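Long-range contact in 3-oxosteroid 1-dehydrogenase (PDB 7P18), which probably introduces the delta-1 double bond into 3-oxosteroids, passing the electrons to its FAD cofactor: residues Tyr8-Val13 / Leu29-Leu34. Sequence-based numbering, arbitrary orientation.
Sequences YDVIVV and LGLSVL
With CG anti to the carbonyl carbon (chi1 -56°), the Tyr8 ring lies across Leu34, and with CG anti to the backbone N (chi1 172°), Leu34 brings CD2 up to the same ring. The pair sits at a Rossmann-type beta-alpha-beta unit, with Tyr8 just before strand 10-13 and Leu34 in strand 33-36; the strands run parallel and helix 17-28 connects them. Leu34 CB sits 3.6 Å from the Tyr8 ring centroid, almost over its centre, a CH-pi contact. Leu34 CD2 meets Tyr8 CE1 at 3.6 Å. Three backbone hydrogen bonds join the segments: Val10 N to Ser32 O, Leu34 N to Val10 O, and Val12 N to Leu34 O. On the face of Val10 and Val33, Val12 CG2 meets Val33 CG1 at 4.1 Å, and Val12 and Val33 pack on helix 17-28. Val13, ending strand 10-13, touches FAD. At the other end, Asp9 and Ser32 exchange two hydrogen bonds. Asp9 N donates to Ser32 OG at 2.7 Å, and Ser32 N donates to Asp9 OD2 at 3.1 Å, on the anti side and 35° out of the carboxylate plane. Asp9 OD1 forms a salt bridge with Arg263. A water donates to Gly30 O at 3.0 Å and lies unusually close to Asp9 OD2, at 2.5 Å.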
loop_
_atom_site.group_PDB
_atom_site.type_symbol
_atom_site.label_atom_id
_atom_site.label_comp_id
_atom_site.label_asym_id
_atom_site.label_seq_id
_atom_site.Cartn_x
_atom_site.Cartn_y
_atom_site.Cartn_z
ATOM N N TYR A 8 11.538 -9.166 28.045
ATOM C CA TYR A 8 10.074 -9.071 27.836
ATOM C C TYR A 8 9.571 -10.450 27.409
ATOM O O TYR A 8 10.373 -11.278 26.948
ATOM C CB TYR A 8 9.776 -7.980 26.799
ATOM C CG TYR A 8 10.330 -6.616 27.134
ATOM C CD1 TYR A 8 11.649 -6.284 26.867
ATOM C CD2 TYR A 8 9.532 -5.655 27.730
ATOM C CE1 TYR A 8 12.157 -5.034 27.183
ATOM C CE2 TYR A 8 10.020 -4.397 28.037
ATOM C CZ TYR A 8 11.341 -4.089 27.769
ATOM O OH TYR A 8 11.814 -2.848 28.068
ATOM N N ASP A 9 8.265 -10.676 27.516
ATOM C CA ASP A 9 7.634 -11.889 26.926
ATOM C C ASP A 9 7.799 -11.816 25.403
ATOM O O ASP A 9 8.302 -12.792 24.785
ATOM C CB ASP A 9 6.177 -11.996 27.377
ATOM C CG ASP A 9 6.050 -12.274 28.869
ATOM O OD1 ASP A 9 7.002 -12.859 29.400
ATOM O OD2 ASP A 9 5.020 -11.904 29.448
ATOM N N VAL A 10 7.468 -10.657 24.840
ATOM C CA VAL A 10 7.392 -10.474 23.359
ATOM C C VAL A 10 8.196 -9.221 22.962
ATOM O O VAL A 10 7.938 -8.140 23.523
ATOM C CB VAL A 10 5.920 -10.380 22.918
ATOM C CG1 VAL A 10 5.809 -10.098 21.435
ATOM C CG2 VAL A 10 5.148 -11.649 23.273
ATOM N N ILE A 11 9.116 -9.373 22.014
ATOM C CA ILE A 11 9.728 -8.202 21.353
ATOM C C ILE A 11 9.245 -8.148 19.899
ATOM O O ILE A 11 9.435 -9.120 19.163
ATOM C CB ILE A 11 11.256 -8.221 21.475
ATOM C CG1 ILE A 11 11.698 -8.403 22.926
ATOM C CG2 ILE A 11 11.799 -6.932 20.878
ATOM C CD1 ILE A 11 13.157 -8.688 23.064
ATOM N N VAL A 12 8.659 -7.014 19.517
ATOM C CA VAL A 12 8.144 -6.755 18.139
ATOM C C VAL A 12 9.146 -5.852 17.432
ATOM O O VAL A 12 9.412 -4.755 17.948
ATOM C CB VAL A 12 6.758 -6.114 18.195
ATOM C CG1 VAL A 12 6.237 -5.784 16.821
ATOM C CG2 VAL A 12 5.760 -7.004 18.956
ATOM N N VAL A 13 9.682 -6.309 16.320
ATOM C CA VAL A 13 10.617 -5.517 15.468
ATOM C C VAL A 13 9.840 -4.817 14.359
ATOM O O VAL A 13 9.268 -5.500 13.484
ATOM C CB VAL A 13 11.725 -6.410 14.923
ATOM C CG1 VAL A 13 12.714 -5.602 14.092
ATOM C CG2 VAL A 13 12.408 -7.157 16.055
ATOM N N LEU A 29 -3.571 -9.912 25.963
ATOM C CA LEU A 29 -3.582 -11.352 26.334
ATOM C C LEU A 29 -2.647 -11.615 27.522
ATOM O O LEU A 29 -2.475 -12.782 27.861
ATOM C CB LEU A 29 -3.175 -12.184 25.114
ATOM C CG LEU A 29 -4.165 -12.169 23.939
ATOM C CD1 LEU A 29 -3.606 -12.962 22.748
ATOM C CD2 LEU A 29 -5.534 -12.720 24.365
ATOM N N GLY A 30 -2.069 -10.569 28.119
ATOM C CA GLY A 30 -1.349 -10.641 29.407
ATOM C C GLY A 30 0.153 -10.767 29.234
ATOM O O GLY A 30 0.812 -11.103 30.220
ATOM N N LEU A 31 0.697 -10.521 28.033
ATOM C CA LEU A 31 2.155 -10.615 27.788
ATOM C C LEU A 31 2.773 -9.222 27.907
ATOM O O LEU A 31 2.140 -8.236 27.434
ATOM C CB LEU A 31 2.433 -11.176 26.383
ATOM C CG LEU A 31 1.829 -12.551 26.101
ATOM C CD1 LEU A 31 1.628 -12.778 24.605
ATOM C CD2 LEU A 31 2.698 -13.642 26.709
ATOM N N SER A 32 3.998 -9.177 28.433
ATOM C CA SER A 32 4.868 -7.977 28.441
ATOM C C SER A 32 5.458 -7.812 27.031
ATOM O O SER A 32 5.990 -8.796 26.469
ATOM C CB SER A 32 5.939 -8.046 29.534
ATOM O OG SER A 32 6.945 -9.005 29.252
ATOM N N VAL A 33 5.339 -6.605 26.490
ATOM C CA VAL A 33 5.726 -6.293 25.086
ATOM C C VAL A 33 6.717 -5.125 25.055
ATOM O O VAL A 33 6.490 -4.139 25.777
ATOM C CB VAL A 33 4.483 -6.015 24.227
ATOM C CG1 VAL A 33 4.847 -5.796 22.773
ATOM C CG2 VAL A 33 3.485 -7.163 24.330
ATOM N N LEU A 34 7.727 -5.236 24.191
ATOM C CA LEU A 34 8.525 -4.079 23.708
ATOM C C LEU A 34 8.425 -3.994 22.181
ATOM O O LEU A 34 8.581 -5.041 21.512
ATOM C CB LEU A 34 9.977 -4.279 24.128
ATOM C CG LEU A 34 10.977 -3.282 23.543
ATOM C CD1 LEU A 34 10.736 -1.894 24.061
ATOM C CD2 LEU A 34 12.416 -3.723 23.798
HETATM O O HOH W 1 3.145 -12.980 30.766
#